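Local atomic coordinates of type IV pilus biogenesis factor PilY1 (Pseudomonas aeruginosa, PDB entry 3HX6), a protein that primes assembly of type IV pili, supports twitching motility and host-cell adhesion, and binds calcium, which seems to be needed to regulate pilus retraction. Residues G323-V335 and Y343-N355. The protein carries 3 engineered substitutions. Sequence-based numbering, arbitrary orientation.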
# COMPACT_ATOMS: atom_id res chain seq x y z
N GLY A 323 -7.80 28.79 33.69
CA GLY A 323 -6.42 29.11 33.98
C GLY A 323 -5.63 28.02 34.68
O GLY A 323 -4.49 28.23 35.07
N ALA A 324 -6.24 26.85 34.85
CA ALA A 324 -5.58 25.72 35.50
C ALA A 324 -4.73 24.94 34.50
O ALA A 324 -5.15 24.69 33.37
CB ALA A 324 -6.62 24.80 36.13
N ALA A 325 -3.53 24.56 34.93
CA ALA A 325 -2.58 23.82 34.11
C ALA A 325 -3.16 22.53 33.56
O ALA A 325 -3.88 21.82 34.26
CB ALA A 325 -1.33 23.52 34.92
N GLN A 326 -2.83 22.21 32.31
CA GLN A 326 -3.31 20.99 31.67
C GLN A 326 -2.11 20.11 31.31
O GLN A 326 -1.29 20.48 30.48
CB GLN A 326 -4.06 21.31 30.38
CG GLN A 326 -5.37 22.02 30.58
CD GLN A 326 -5.91 22.56 29.27
OE1 GLN A 326 -7.07 22.34 28.93
NE2 GLN A 326 -5.06 23.27 28.54
N ALA A 327 -2.03 18.94 31.93
CA ALA A 327 -0.93 18.02 31.66
C ALA A 327 -0.94 17.58 30.20
O ALA A 327 -2.00 17.46 29.58
CB ALA A 327 -1.04 16.80 32.56
N ILE A 328 0.25 17.36 29.66
CA ILE A 328 0.40 16.89 28.29
C ILE A 328 1.09 15.54 28.38
O ILE A 328 2.18 15.43 28.95
CB ILE A 328 1.26 17.83 27.44
CG1 ILE A 328 0.56 19.19 27.32
CG2 ILE A 328 1.52 17.21 26.06
CD1 ILE A 328 1.44 20.30 26.81
N THR A 329 0.44 14.52 27.82
CA THR A 329 0.94 13.16 27.83
C THR A 329 1.41 12.73 26.45
O THR A 329 2.50 12.18 26.29
CB THR A 329 -0.16 12.17 28.27
OG1 THR A 329 -0.55 12.44 29.61
CG2 THR A 329 0.34 10.74 28.17
N ALA A 330 0.57 12.97 25.45
CA ALA A 330 0.86 12.58 24.08
C ALA A 330 1.92 13.44 23.43
O ALA A 330 2.11 14.60 23.78
CB ALA A 330 -0.42 12.63 23.25
N ALA A 331 2.61 12.84 22.46
CA ALA A 331 3.64 13.54 21.71
C ALA A 331 2.99 14.57 20.81
O ALA A 331 1.84 14.40 20.38
CB ALA A 331 4.42 12.55 20.86
N PRO A 332 3.71 15.66 20.52
CA PRO A 332 3.19 16.70 19.64
C PRO A 332 3.32 16.18 18.21
O PRO A 332 3.97 15.15 17.98
CB PRO A 332 4.15 17.88 19.87
CG PRO A 332 4.79 17.58 21.19
CD PRO A 332 4.97 16.10 21.15
N SER A 333 2.69 16.88 17.27
CA SER A 333 2.77 16.55 15.85
C SER A 333 3.13 17.88 15.21
O SER A 333 2.74 18.92 15.71
CB SER A 333 1.42 16.05 15.30
OG SER A 333 1.24 14.68 15.60
N LEU A 334 3.87 17.84 14.11
CA LEU A 334 4.29 19.07 13.45
C LEU A 334 3.82 19.16 12.01
O LEU A 334 3.88 18.19 11.27
CB LEU A 334 5.82 19.17 13.48
CG LEU A 334 6.49 19.04 14.85
CD1 LEU A 334 7.99 18.94 14.68
CD2 LEU A 334 6.12 20.22 15.72
N VAL A 335 3.33 20.34 11.63
CA VAL A 335 2.87 20.57 10.27
C VAL A 335 3.47 21.89 9.81
O VAL A 335 3.41 22.88 10.53
CB VAL A 335 1.32 20.65 10.19
CG1 VAL A 335 0.88 20.84 8.75
CG2 VAL A 335 0.68 19.38 10.75
N TYR A 343 6.70 26.20 11.78
CA TYR A 343 5.80 25.06 11.84
C TYR A 343 4.71 25.24 12.87
O TYR A 343 4.87 25.97 13.85
CB TYR A 343 6.56 23.78 12.19
CG TYR A 343 7.33 23.16 11.05
CD1 TYR A 343 8.56 23.69 10.64
CD2 TYR A 343 6.84 22.04 10.38
CE1 TYR A 343 9.27 23.10 9.60
CE2 TYR A 343 7.55 21.45 9.34
CZ TYR A 343 8.76 21.99 8.95
OH TYR A 343 9.47 21.41 7.93
N ILE A 344 3.60 24.55 12.65
CA ILE A 344 2.50 24.59 13.60
C ILE A 344 2.72 23.36 14.46
O ILE A 344 2.74 22.23 13.96
CB ILE A 344 1.13 24.53 12.88
CG1 ILE A 344 0.95 25.79 12.04
CG2 ILE A 344 0.00 24.39 13.92
CD1 ILE A 344 -0.31 25.80 11.18
N VAL A 345 2.91 23.58 15.76
CA VAL A 345 3.13 22.49 16.70
C VAL A 345 1.78 22.11 17.29
O VAL A 345 1.14 22.91 17.97
CB VAL A 345 4.09 22.92 17.81
CG1 VAL A 345 4.43 21.72 18.70
CG2 VAL A 345 5.36 23.52 17.20
N ILE A 346 1.34 20.88 17.03
CA ILE A 346 0.05 20.42 17.52
C ILE A 346 0.21 19.47 18.71
O ILE A 346 0.99 18.52 18.65
CB ILE A 346 -0.73 19.71 16.39
CG1 ILE A 346 -0.85 20.67 15.19
CG2 ILE A 346 -2.10 19.28 16.89
CD1 ILE A 346 -1.47 20.05 13.96
N PHE A 347 -0.52 19.74 19.78
CA PHE A 347 -0.46 18.90 20.97
C PHE A 347 -1.77 18.97 21.74
O PHE A 347 -2.46 19.99 21.72
CB PHE A 347 0.71 19.32 21.88
CG PHE A 347 0.73 20.79 22.20
CD1 PHE A 347 1.20 21.71 21.27
CD2 PHE A 347 0.27 21.25 23.43
CE1 PHE A 347 1.21 23.07 21.56
CE2 PHE A 347 0.29 22.62 23.73
CZ PHE A 347 0.76 23.53 22.80
N GLY A 348 -2.12 17.87 22.40
CA GLY A 348 -3.35 17.81 23.16
C GLY A 348 -3.04 17.52 24.62
O GLY A 348 -1.97 16.98 24.93
N THR A 349 -3.97 17.84 25.51
CA THR A 349 -3.71 17.62 26.92
C THR A 349 -4.47 16.43 27.48
O THR A 349 -5.47 15.98 26.92
CB THR A 349 -4.05 18.89 27.72
OG1 THR A 349 -5.45 19.16 27.63
CG2 THR A 349 -3.28 20.09 27.16
N GLY A 350 -3.97 15.92 28.60
CA GLY A 350 -4.58 14.78 29.26
C GLY A 350 -3.53 13.99 30.02
O GLY A 350 -2.33 14.13 29.77
N LYS A 351 -3.98 13.17 30.97
CA LYS A 351 -3.08 12.33 31.75
C LYS A 351 -3.91 11.14 32.19
O LYS A 351 -5.07 11.29 32.57
CB LYS A 351 -2.47 13.11 32.93
CG LYS A 351 -3.31 13.27 34.17
CD LYS A 351 -2.53 14.12 35.19
CE LYS A 351 -3.18 14.13 36.56
NZ LYS A 351 -3.05 12.81 37.23
N TYR A 352 -3.30 9.96 32.15
CA TYR A 352 -4.02 8.73 32.45
C TYR A 352 -3.17 7.69 33.18
O TYR A 352 -3.61 6.55 33.32
CB TYR A 352 -4.47 8.15 31.11
CG TYR A 352 -5.67 7.22 31.11
CD1 TYR A 352 -5.75 6.18 30.19
CD2 TYR A 352 -6.75 7.43 31.96
CE1 TYR A 352 -6.88 5.38 30.10
CE2 TYR A 352 -7.89 6.63 31.88
CZ TYR A 352 -7.94 5.61 30.94
OH TYR A 352 -9.05 4.80 30.83
N PHE A 353 -1.98 8.06 33.64
CA PHE A 353 -1.11 7.08 34.27
C PHE A 353 -1.42 6.67 35.70
O PHE A 353 -1.08 5.56 36.11
CB PHE A 353 0.36 7.51 34.17
CG PHE A 353 0.72 8.71 34.99
CD1 PHE A 353 1.35 8.55 36.22
CD2 PHE A 353 0.46 9.99 34.53
CE1 PHE A 353 1.71 9.66 36.98
CE2 PHE A 353 0.82 11.10 35.28
CZ PHE A 353 1.44 10.94 36.51
N GLU A 354 -2.06 7.54 36.48
CA GLU A 354 -2.38 7.19 37.86
C GLU A 354 -3.76 6.54 37.97
O GLU A 354 -4.62 6.76 37.12
CB GLU A 354 -2.32 8.44 38.73
CG GLU A 354 -0.90 8.87 39.05
CD GLU A 354 -0.84 10.19 39.76
OE1 GLU A 354 0.24 10.53 40.29
OE2 GLU A 354 -1.88 10.90 39.79
N ASN A 355 -3.95 5.74 39.01
CA ASN A 355 -5.24 5.07 39.21
C ASN A 355 -6.36 6.08 39.22
O ASN A 355 -7.39 5.89 38.58
CB ASN A 355 -5.25 4.27 40.51
CG ASN A 355 -4.60 2.91 40.36
OD1 ASN A 355 -4.22 2.51 39.26
ND2 ASN A 355 -4.49 2.19 41.47
O HOH W 1 -1.62 14.52 26.10
O HOH W 2 -0.74 9.86 31.17
O HOH W 3 0.32 15.95 22.20
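Tyr343 meets Val335 where two antiparallel strands, 333-336 and 343-348, form a beta hairpin in the beta-propeller domain; this pairing illustrates how a hairpin's pairing can be carried on past its ladder by waters and a few direct bonds. The tyrosine ring comes obliquely onto the Val335 carbonyl, Tyr343 CD2 lying 3.4 Å from Val335 C. Ile344 exchanges two backbone hydrogen bonds with Val335, and Ile346 does the same with Ser333. Between these pairs sits the non-hydrogen-bonded pair Val345 and Leu334, whose side chains run alongside each other, pointing the same way, with both valine methyls against Leu334 CD2. On the other face, Ile346 CD1 crosses Val335 CG2 at 3.9 Å.

Further along, strand 367-373 backs the second strand on its other edge, and Ile328 CD1 comes obliquely to the Phe347 ring, 3.7 Å from Phe347 CD2. Here water takes over from direct pairing: one molecule accepts from Gly348 N, with weak bonds to the carbonyls of Ala330 and Ala331, while another links Gly348 O to Thr329 N. Thr349 lays CG2 against Gln326 CB (3.5 Å); its OG1, placed between backbone N and carbonyl carbon (chi1 65°), is hydrogen-bonded to Gln366 OE1 and the Thr367 backbone N. Direct bonding resumes at Gly350, whose N donates to Ala327 O at 2.7 Å, the donor tilted 29° from the carbonyl plane. Lys351 rests CB and CD on the Ala327 methyl while its NZ forms a salt bridge with Asp357. Finally, a water accepting from Tyr352 N donates to Thr329 OG1 at 3.0 Å.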